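Long-range contacts in N-acyl homoserine lactonase AiiA (PDB 5EH9), which hydrolyses the lactone ring of N-acyl homoserine lactones with short or long acyl chains, using two zinc ions per subunit: residues L9-A14 with P37-L42; P57-N62 with E139-C144; S105-F110 with P170-G175. All coordinates share one frame; numbering follows the deposited sequence. Where two conformers were deposited one is given.

Contact 1 of 3, residues L9-A14 with P37-L42; sequences LYFVPA and PVWCYL. Unlike the reference sequence in segment 9-14: V12 (reference Ile).
Y10 and L42 are the first of four antiparallel pairs between segments 9-14 and 37-42. Backbone bonds come first. Y10 N donates to L42 O at 2.8 Å in a nearly straight bond (173°), and L42 N returns the bond to Y10 O. V12 and C40, the other hydrogen-bonded pair, exchange two more. A14 N gives a single bond to V38 O.

F11 and Y41 share one face of the sheet, and W39 reaches F11 from the side. The edge of Y41 points at the face of F11 in a T-shaped pair, with Y41 CE2 3.7 Å from F11 CD2. F11 directs its own edge at the six-membered ring of W39, the planes at 89°. F11 CG lies anti to the carbonyl carbon (chi1 -74°), which leaves one face of the ring to Y41 and turns an edge to W39.

Aliphatic and sulfur contacts occupy the other face. Y10 CB lies beside L42 CB at 4.1 Å. In one of the two C40 conformers, V12 CB meets C40 SG at 3.7 Å.

The chemistry fits the αββα metallo-beta-lactamase fold: F11 and Y41 pack on strand 187-193 of the second sheet, V12 and A14 on helix 86-93.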
loop_
_atom_site.group_PDB
_atom_site.type_symbol
_atom_site.label_atom_id
_atom_site.label_comp_id
_atom_site.label_asym_id
_atom_site.label_seq_id
_atom_site.Cartn_x
_atom_site.Cartn_y
_atom_site.Cartn_z
ATOM N N LEU A 9 -12.588 -7.680 -4.856
ATOM C CA LEU A 9 -11.356 -7.166 -4.329
ATOM C C LEU A 9 -10.239 -8.193 -4.651
ATOM O O LEU A 9 -10.243 -9.284 -4.112
ATOM C CB LEU A 9 -11.473 -6.917 -2.820
ATOM C CG LEU A 9 -10.171 -6.625 -2.093
ATOM C CD1 LEU A 9 -9.355 -5.519 -2.712
ATOM C CD2 LEU A 9 -10.491 -6.374 -0.624
ATOM N N TYR A 10 -9.339 -7.798 -5.566
ATOM C CA TYR A 10 -8.173 -8.618 -5.940
ATOM C C TYR A 10 -6.920 -8.156 -5.204
ATOM O O TYR A 10 -6.564 -6.971 -5.245
ATOM C CB TYR A 10 -7.909 -8.495 -7.423
ATOM C CG TYR A 10 -8.941 -9.054 -8.390
ATOM C CD1 TYR A 10 -9.008 -10.410 -8.664
ATOM C CD2 TYR A 10 -9.780 -8.225 -9.112
ATOM C CE1 TYR A 10 -9.922 -10.899 -9.576
ATOM C CE2 TYR A 10 -10.646 -8.736 -10.017
ATOM C CZ TYR A 10 -10.687 -10.064 -10.279
ATOM O OH TYR A 10 -11.508 -10.580 -11.265
ATOM N N PHE A 11 -6.208 -9.135 -4.694
ATOM C CA PHE A 11 -4.827 -8.961 -4.194
ATOM C C PHE A 11 -3.877 -9.281 -5.369
ATOM O O PHE A 11 -3.919 -10.394 -5.888
ATOM C CB PHE A 11 -4.546 -9.923 -3.057
ATOM C CG PHE A 11 -5.228 -9.559 -1.724
ATOM C CD1 PHE A 11 -6.572 -9.411 -1.634
ATOM C CD2 PHE A 11 -4.492 -9.419 -0.606
ATOM C CE1 PHE A 11 -7.219 -9.111 -0.406
ATOM C CE2 PHE A 11 -5.105 -9.067 0.595
ATOM C CZ PHE A 11 -6.451 -8.913 0.684
ATOM N N VAL A 12 -3.042 -8.307 -5.761
ATOM C CA VAL A 12 -2.254 -8.483 -6.996
ATOM C C VAL A 12 -0.792 -8.317 -6.609
ATOM O O VAL A 12 -0.299 -7.229 -6.294
ATOM C CB VAL A 12 -2.631 -7.416 -7.993
ATOM C CG1 VAL A 12 -1.841 -7.582 -9.280
ATOM C CG2 VAL A 12 -4.161 -7.418 -8.281
ATOM N N PRO A 13 -0.040 -9.444 -6.597
ATOM C CA PRO A 13 1.383 -9.358 -6.345
ATOM C C PRO A 13 2.109 -8.416 -7.323
ATOM O O PRO A 13 1.858 -8.524 -8.541
ATOM C CB PRO A 13 1.853 -10.809 -6.494
ATOM C CG PRO A 13 0.635 -11.639 -6.185
ATOM C CD PRO A 13 -0.472 -10.800 -6.717
ATOM N N ALA A 14 2.972 -7.565 -6.819
ATOM C CA ALA A 14 3.634 -6.544 -7.603
ATOM C C ALA A 14 5.171 -6.528 -7.366
ATOM O O ALA A 14 5.754 -5.484 -7.134
ATOM C CB ALA A 14 2.995 -5.183 -7.376
ATOM N N PRO A 37 6.462 -9.462 0.508
ATOM C CA PRO A 37 5.596 -9.186 -0.617
ATOM C C PRO A 37 5.386 -7.693 -0.823
ATOM O O PRO A 37 5.272 -6.945 0.186
ATOM C CB PRO A 37 4.323 -9.845 -0.264
ATOM C CG PRO A 37 4.272 -9.822 1.241
ATOM C CD PRO A 37 5.718 -10.012 1.669
ATOM N N VAL A 38 5.276 -7.238 -2.058
ATOM C CA VAL A 38 4.768 -5.946 -2.421
ATOM C C VAL A 38 3.445 -6.185 -3.093
ATOM O O VAL A 38 3.314 -7.040 -3.980
ATOM C CB VAL A 38 5.775 -5.190 -3.317
ATOM C CG1 VAL A 38 5.145 -3.897 -3.841
ATOM C CG2 VAL A 38 7.065 -4.903 -2.583
ATOM N N TRP A 39 2.445 -5.410 -2.658
ATOM C CA TRP A 39 1.079 -5.586 -3.172
ATOM C C TRP A 39 0.507 -4.365 -3.827
ATOM O O TRP A 39 0.792 -3.252 -3.447
ATOM C CB TRP A 39 0.113 -5.818 -1.958
ATOM C CG TRP A 39 0.382 -7.033 -1.138
ATOM C CD1 TRP A 39 0.884 -7.060 0.152
ATOM C CD2 TRP A 39 0.054 -8.379 -1.468
ATOM N NE1 TRP A 39 0.937 -8.355 0.609
ATOM C CE2 TRP A 39 0.399 -9.178 -0.360
ATOM C CE3 TRP A 39 -0.551 -9.001 -2.556
ATOM C CZ2 TRP A 39 0.154 -10.520 -0.336
ATOM C CZ3 TRP A 39 -0.760 -10.357 -2.545
ATOM C CH2 TRP A 39 -0.391 -11.103 -1.466
ATOM N N CYS A 40 -0.346 -4.632 -4.816
ATOM C CA CYS A 40 -1.342 -3.663 -5.202
ATOM C C CYS A 40 -2.716 -4.387 -5.140
ATOM O O CYS A 40 -2.798 -5.614 -5.128
ATOM C CB CYS A 40 -1.040 -2.961 -6.501
ATOM S SG CYS A 40 -1.221 -4.013 -8.001
ATOM N N TYR A 41 -3.762 -3.574 -5.048
ATOM C CA TYR A 41 -5.119 -4.113 -4.944
ATOM C C TYR A 41 -5.973 -3.539 -6.052
ATOM O O TYR A 41 -5.921 -2.349 -6.339
ATOM C CB TYR A 41 -5.751 -3.895 -3.551
ATOM C CG TYR A 41 -4.837 -4.221 -2.410
ATOM C CD1 TYR A 41 -3.895 -3.339 -1.931
ATOM C CD2 TYR A 41 -4.933 -5.418 -1.765
ATOM C CE1 TYR A 41 -3.056 -3.630 -0.871
ATOM C CE2 TYR A 41 -4.093 -5.715 -0.701
ATOM C CZ TYR A 41 -3.186 -4.810 -0.219
ATOM O OH TYR A 41 -2.399 -5.139 0.837
ATOM N N LEU A 42 -6.774 -4.391 -6.700
ATOM C CA LEU A 42 -7.698 -3.920 -7.674
ATOM C C LEU A 42 -9.121 -4.156 -7.227
ATOM O O LEU A 42 -9.473 -5.256 -6.822
ATOM C CB LEU A 42 -7.410 -4.730 -8.944
ATOM C CG LEU A 42 -8.001 -4.156 -10.187
ATOM C CD1 LEU A 42 -9.508 -4.291 -10.359
ATOM C CD2 LEU A 42 -7.525 -2.781 -10.625
#

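Contact 2 of 3, residues P57-N62 with E139-C144; sequences PESAVN and EYMKEC. With HED (2-hydroxyethyl disulfide), chain K.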
loop_
_atom_site.group_PDB
_atom_site.type_symbol
_atom_site.label_atom_id
_atom_site.label_comp_id
_atom_site.label_asym_id
_atom_site.label_seq_id
_atom_site.Cartn_x
_atom_site.Cartn_y
_atom_site.Cartn_z
ATOM N N PRO A 57 9.319 1.536 -8.683
ATOM C CA PRO A 57 9.687 2.378 -9.840
ATOM C C PRO A 57 10.516 1.568 -10.885
ATOM O O PRO A 57 11.132 0.555 -10.537
ATOM C CB PRO A 57 10.497 3.491 -9.242
ATOM C CG PRO A 57 11.079 2.873 -8.067
ATOM C CD PRO A 57 10.112 1.880 -7.488
ATOM N N GLU A 58 10.510 2.024 -12.123
ATOM C CA GLU A 58 11.294 1.328 -13.161
ATOM C C GLU A 58 12.776 1.232 -12.765
ATOM O O GLU A 58 13.431 0.356 -13.230
ATOM C CB GLU A 58 11.038 1.890 -14.504
ATOM C CG GLU A 58 11.604 3.241 -14.831
ATOM C CD GLU A 58 13.111 3.390 -15.132
ATOM O OE1 GLU A 58 13.678 4.326 -14.462
ATOM O OE2 GLU A 58 13.782 2.696 -15.984
ATOM N N SER A 59 13.266 2.224 -11.981
ATOM C CA SER A 59 14.697 2.196 -11.540
ATOM C C SER A 59 15.004 0.957 -10.674
ATOM O O SER A 59 16.183 0.629 -10.532
ATOM C CB SER A 59 15.057 3.460 -10.752
ATOM O OG SER A 59 14.189 3.607 -9.649
ATOM N N ALA A 60 13.983 0.302 -10.125
ATOM C CA ALA A 60 14.195 -0.923 -9.340
ATOM C C ALA A 60 14.233 -2.202 -10.189
ATOM O O ALA A 60 14.585 -3.283 -9.660
ATOM C CB ALA A 60 13.075 -1.038 -8.307
ATOM N N VAL A 61 13.869 -2.110 -11.482
ATOM C CA VAL A 61 13.779 -3.299 -12.326
ATOM C C VAL A 61 15.208 -3.854 -12.484
ATOM O O VAL A 61 16.137 -3.151 -12.912
ATOM C CB VAL A 61 13.188 -2.971 -13.695
ATOM C CG1 VAL A 61 13.356 -4.124 -14.663
ATOM C CG2 VAL A 61 11.697 -2.641 -13.584
ATOM N N ASN A 62 15.401 -5.119 -12.087
ATOM C CA ASN A 62 16.634 -5.825 -12.216
ATOM C C ASN A 62 17.746 -5.043 -11.568
ATOM O O ASN A 62 18.881 -4.985 -12.109
ATOM C CB ASN A 62 16.948 -6.128 -13.673
ATOM C CG ASN A 62 15.932 -7.089 -14.304
ATOM O OD1 ASN A 62 15.454 -8.044 -13.674
ATOM N ND2 ASN A 62 15.616 -6.853 -15.555
ATOM N N GLU A 139 13.578 9.909 2.560
ATOM C CA GLU A 139 13.109 8.539 2.191
ATOM C C GLU A 139 12.238 8.551 0.947
ATOM O O GLU A 139 11.754 7.464 0.525
ATOM C CB GLU A 139 12.413 7.711 3.311
ATOM C CG GLU A 139 11.039 8.119 3.842
ATOM C CD GLU A 139 11.119 9.274 4.876
ATOM O OE1 GLU A 139 12.197 9.959 4.989
ATOM O OE2 GLU A 139 10.139 9.554 5.659
ATOM N N TYR A 140 11.998 9.731 0.339
ATOM C CA TYR A 140 11.077 9.752 -0.843
ATOM C C TYR A 140 11.863 9.910 -2.122
ATOM O O TYR A 140 12.673 10.784 -2.267
ATOM C CB TYR A 140 10.001 10.836 -0.711
ATOM C CG TYR A 140 8.957 10.519 0.380
ATOM C CD1 TYR A 140 7.959 9.692 0.127
ATOM C CD2 TYR A 140 9.146 10.971 1.699
ATOM C CE1 TYR A 140 7.017 9.389 1.091
ATOM C CE2 TYR A 140 8.252 10.655 2.693
ATOM C CZ TYR A 140 7.198 9.861 2.375
ATOM O OH TYR A 140 6.295 9.581 3.379
ATOM N N MET A 141 11.545 9.051 -3.033
ATOM C CA MET A 141 12.104 9.048 -4.353
ATOM C C MET A 141 11.373 10.008 -5.266
ATOM O O MET A 141 10.136 10.138 -5.182
ATOM C CB MET A 141 12.065 7.604 -4.969
ATOM C CG MET A 141 12.841 6.600 -4.132
ATOM S SD MET A 141 13.001 5.046 -5.031
ATOM C CE MET A 141 14.149 5.413 -6.308
ATOM N N LYS A 142 12.072 10.592 -6.246
ATOM C CA LYS A 142 11.481 11.526 -7.206
ATOM C C LYS A 142 10.327 10.862 -7.948
ATOM O O LYS A 142 9.346 11.535 -8.309
ATOM C CB LYS A 142 12.579 12.047 -8.111
ATOM C CG LYS A 142 13.648 12.906 -7.342
ATOM C CD LYS A 142 13.124 14.156 -6.516
ATOM C CE LYS A 142 14.071 15.336 -6.575
ATOM N NZ LYS A 142 14.137 15.947 -7.926
ATOM N N GLU A 143 10.476 9.564 -8.223
ATOM C CA GLU A 143 9.497 8.805 -8.950
ATOM C C GLU A 143 8.118 8.809 -8.268
ATOM O O GLU A 143 7.063 8.543 -8.922
ATOM C CB GLU A 143 9.944 7.316 -9.132
ATOM C CG GLU A 143 11.142 7.128 -10.013
ATOM C CD GLU A 143 12.449 7.082 -9.281
ATOM O OE1 GLU A 143 12.637 7.822 -8.281
ATOM O OE2 GLU A 143 13.297 6.321 -9.819
ATOM N N CYS A 144 8.093 9.034 -6.953
ATOM C CA CYS A 144 6.925 8.923 -6.100
ATOM C C CYS A 144 6.251 10.243 -5.888
ATOM O O CYS A 144 5.173 10.254 -5.279
ATOM C CB CYS A 144 7.338 8.269 -4.808
ATOM S SG CYS A 144 7.879 6.598 -5.117
HETATM C C1 HED K . 16.696 7.681 -2.181
HETATM O O1 HED K . 17.226 6.860 -3.266
HETATM C C2 HED K . 16.491 6.849 -0.893
HETATM S S3 HED K . 14.714 6.445 -0.599
HETATM S S4 HED K . 14.546 5.136 0.981
HETATM C C5 HED K . 12.857 4.440 0.918
HETATM C C6 HED K . 12.427 3.927 2.336
HETATM O O6 HED K . 10.981 3.667 2.464
HETATM O O HOH W 1 12.332 5.028 -12.242
#
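Two 3-10 turns, 58-60 and 142-144, bring the loops together, with the CA atoms of P57 and E143 6.5 Å apart. Both belong to loops of the metallo-beta-lactamase fold, beside the pocket that holds 2-hydroxyethyl disulfide.

The polar link is one side-chain hydrogen bond. S59 OG donates to E143 OE2 at 2.9 Å, arriving from above the carboxylate plane, 41° out of it. The E143 chain bends at its second torsion (chi2 93°), and its CG and CB pack on P57 CB. The closer of these, CG, is 3.8 Å from P57 CB. Thus the aliphatic part of E143 rests on proline while its acid end reaches the serine.

M141 crosses P57 at about a right angle. Its SD lies 4.2 Å from P57 CG, and its methyl CE comes near S59 OG. F110 of helix 110-113 touches both P57 and M141. On the ligand side, M141 CG is 4.0 Å from S3 of the disulfide.

Water also joins the loops. One molecule donates hydrogen bonds to E58 OE1 and E143 OE2, which probably eases the proximity of two acids. The same water accepts a bond from the backbone, with S59 N 3.0 Å from its oxygen.

Contact 3 of 3, residues S105-F110 with P170-G175; sequences SSHLHF and PGHSPG. With ZN (zinc ion), chain C.
H107 and H109 meet H172 at a zinc ion, in the histidine-rich site characteristic of the metallo-beta-lactamase superfamily. H107 and H109 belong to its HxHxDH motif, which runs from H107 to H112; H172 comes from the loop between strands 164-168 and 177-183.

Metal bonds carry the contact. H107 NE2 and H109 ND1 each bind zinc at 2.1 Å, and H172 NE2 binds it at 2.0 Å. H109 uses its ND1, the nitrogen nearer the backbone, whereas the other two use NE2. D194 and a water complete this zinc's ligands. D194 also binds the second zinc, together with D111, H112 and H238.

The rings gather around the ion at steep angles. The ring planes of H107 and H172 stand at 78°. H172 CE1 lies at the edge of the H109 ring, near its plane. The ligand nitrogens H109 ND1 and H172 NE2 are 3.1 Å apart because they share the ion; they are not hydrogen-bonded to each other.

Second-shell bonds fix the rings. H107 ND1 donates to S106 OG at 2.8 Å, close to its ring plane, and S106 OG is hydrogen-bonded in turn to D53. H172 ND1 is hydrogen-bonded to A209 O. These bonds limit rotation of both rings and may polarise them toward the metal.

S173 packs beside H107 and H109. Its OG sits between its own backbone N and carbonyl carbon (chi1 73°), where it is hydrogen-bonded to E130 OE1, and it also touches H107. A water further back lies within hydrogen-bonding distance of S105 O and G175 O, though it has more acceptors in reach than protons. On the H109 side, S173 CB is 3.8 Å from H109 NE2.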
loop_
_atom_site.group_PDB
_atom_site.type_symbol
_atom_site.label_atom_id
_atom_site.label_comp_id
_atom_site.label_asym_id
_atom_site.label_seq_id
_atom_site.Cartn_x
_atom_site.Cartn_y
_atom_site.Cartn_z
ATOM N N SER A 105 -3.260 6.103 -3.358
ATOM C CA SER A 105 -1.923 5.913 -2.821
ATOM C C SER A 105 -2.062 5.801 -1.271
ATOM O O SER A 105 -2.350 6.809 -0.615
ATOM C CB SER A 105 -0.997 7.055 -3.187
ATOM O OG SER A 105 -0.690 7.105 -4.547
ATOM N N SER A 106 -1.817 4.628 -0.735
ATOM C CA SER A 106 -1.817 4.455 0.710
ATOM C C SER A 106 -0.797 5.431 1.308
ATOM O O SER A 106 -1.012 6.037 2.371
ATOM C CB SER A 106 -1.479 3.032 1.067
ATOM O OG SER A 106 -0.165 2.675 0.656
ATOM N N HIS A 107 0.375 5.523 0.651
ATOM C CA HIS A 107 1.408 6.421 1.021
ATOM C C HIS A 107 2.415 6.448 -0.177
ATOM O O HIS A 107 2.165 5.743 -1.144
ATOM C CB HIS A 107 2.094 6.043 2.328
ATOM C CG HIS A 107 2.719 4.709 2.431
ATOM N ND1 HIS A 107 2.105 3.528 2.114
ATOM C CD2 HIS A 107 3.957 4.362 2.932
ATOM C CE1 HIS A 107 2.884 2.516 2.447
ATOM N NE2 HIS A 107 4.029 3.002 2.921
ATOM N N LEU A 108 3.415 7.275 -0.065
ATOM C CA LEU A 108 4.314 7.528 -1.195
ATOM C C LEU A 108 5.672 6.908 -1.058
ATOM O O LEU A 108 6.608 7.273 -1.803
ATOM C CB LEU A 108 4.368 9.027 -1.552
ATOM C CG LEU A 108 3.015 9.701 -1.953
ATOM C CD1 LEU A 108 3.212 11.187 -2.077
ATOM C CD2 LEU A 108 2.416 9.029 -3.201
ATOM N N HIS A 109 5.833 5.927 -0.209
ATOM C CA HIS A 109 7.010 5.055 -0.217
ATOM C C HIS A 109 7.177 4.432 -1.571
ATOM O O HIS A 109 6.244 4.158 -2.296
ATOM C CB HIS A 109 6.960 4.024 0.881
ATOM C CG HIS A 109 7.183 4.622 2.248
ATOM N ND1 HIS A 109 6.987 3.888 3.420
ATOM C CD2 HIS A 109 7.601 5.838 2.640
ATOM C CE1 HIS A 109 7.270 4.664 4.466
ATOM N NE2 HIS A 109 7.595 5.847 4.022
ATOM N N PHE A 110 8.424 4.092 -1.893
ATOM C CA PHE A 110 8.774 3.595 -3.254
ATOM C C PHE A 110 8.084 2.355 -3.664
ATOM O O PHE A 110 7.890 2.096 -4.868
ATOM C CB PHE A 110 10.287 3.522 -3.444
ATOM C CG PHE A 110 10.848 2.205 -3.055
ATOM C CD1 PHE A 110 10.920 1.792 -1.735
ATOM C CD2 PHE A 110 11.210 1.351 -4.009
ATOM C CE1 PHE A 110 11.353 0.521 -1.418
ATOM C CE2 PHE A 110 11.796 0.113 -3.693
ATOM C CZ PHE A 110 11.789 -0.322 -2.391
ATOM N N PRO A 170 -1.768 7.682 10.097
ATOM C CA PRO A 170 -0.377 8.168 10.048
ATOM C C PRO A 170 0.515 7.464 11.086
ATOM O O PRO A 170 0.049 6.884 12.079
ATOM C CB PRO A 170 -0.496 9.681 10.286
ATOM C CG PRO A 170 -1.689 9.728 11.214
ATOM C CD PRO A 170 -2.683 8.741 10.629
ATOM N N GLY A 171 1.836 7.505 10.821
ATOM C CA GLY A 171 2.802 6.980 11.774
ATOM C C GLY A 171 3.881 6.223 11.024
ATOM O O GLY A 171 5.041 6.610 11.103
ATOM N N HIS A 172 3.477 5.200 10.295
ATOM C CA HIS A 172 4.467 4.556 9.441
ATOM C C HIS A 172 5.080 5.540 8.458
ATOM O O HIS A 172 6.308 5.514 8.169
ATOM C CB HIS A 172 3.825 3.390 8.705
ATOM C CG HIS A 172 4.715 2.831 7.593
ATOM N ND1 HIS A 172 5.855 2.053 7.786
ATOM C CD2 HIS A 172 4.605 2.966 6.262
ATOM C CE1 HIS A 172 6.416 1.749 6.603
ATOM N NE2 HIS A 172 5.654 2.257 5.673
ATOM N N SER A 173 4.246 6.427 7.902
ATOM C CA SER A 173 4.608 7.588 7.121
ATOM C C SER A 173 3.733 8.752 7.580
ATOM O O SER A 173 2.675 8.492 8.223
ATOM C CB SER A 173 4.511 7.315 5.632
ATOM O OG SER A 173 3.155 7.245 5.200
ATOM N N PRO A 174 4.087 9.965 7.255
ATOM C CA PRO A 174 3.326 11.112 7.825
ATOM C C PRO A 174 1.905 11.195 7.405
ATOM O O PRO A 174 1.065 11.699 8.189
ATOM C CB PRO A 174 4.144 12.317 7.337
ATOM C CG PRO A 174 5.588 11.797 7.170
ATOM C CD PRO A 174 5.336 10.414 6.613
ATOM N N GLY A 175 1.500 10.680 6.271
ATOM C CA GLY A 175 0.157 10.655 5.794
ATOM C C GLY A 175 -0.346 9.348 5.320
ATOM O O GLY A 175 -1.187 9.253 4.426
HETATM ZN ZN ZN C . 5.792 2.116 3.645
HETATM O O HOH W 2 -1.678 9.004 1.505
HETATM O O HOH W 3 6.645 0.620 2.658
#

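The three contacts lie in one chain around the dizinc centre. Contact 1 closes before the others open, while the segments of contacts 2 and 3 alternate along the chain. Contact 1 pairs strands 8-20 and 33-45 of the seven-stranded sheet; its V38 lies close to the zinc ligand D111. Its centre is about 18 Å from that of contact 2 and about 17 Å from that of contact 3, without touching either. Contacts 2 and 3, about 15 Å apart between centres, do touch: C144 CB is 3.2 Å from L108 O. The loop that gives E139 to the ligand pocket thus packs on the loop that carries H107 and H109.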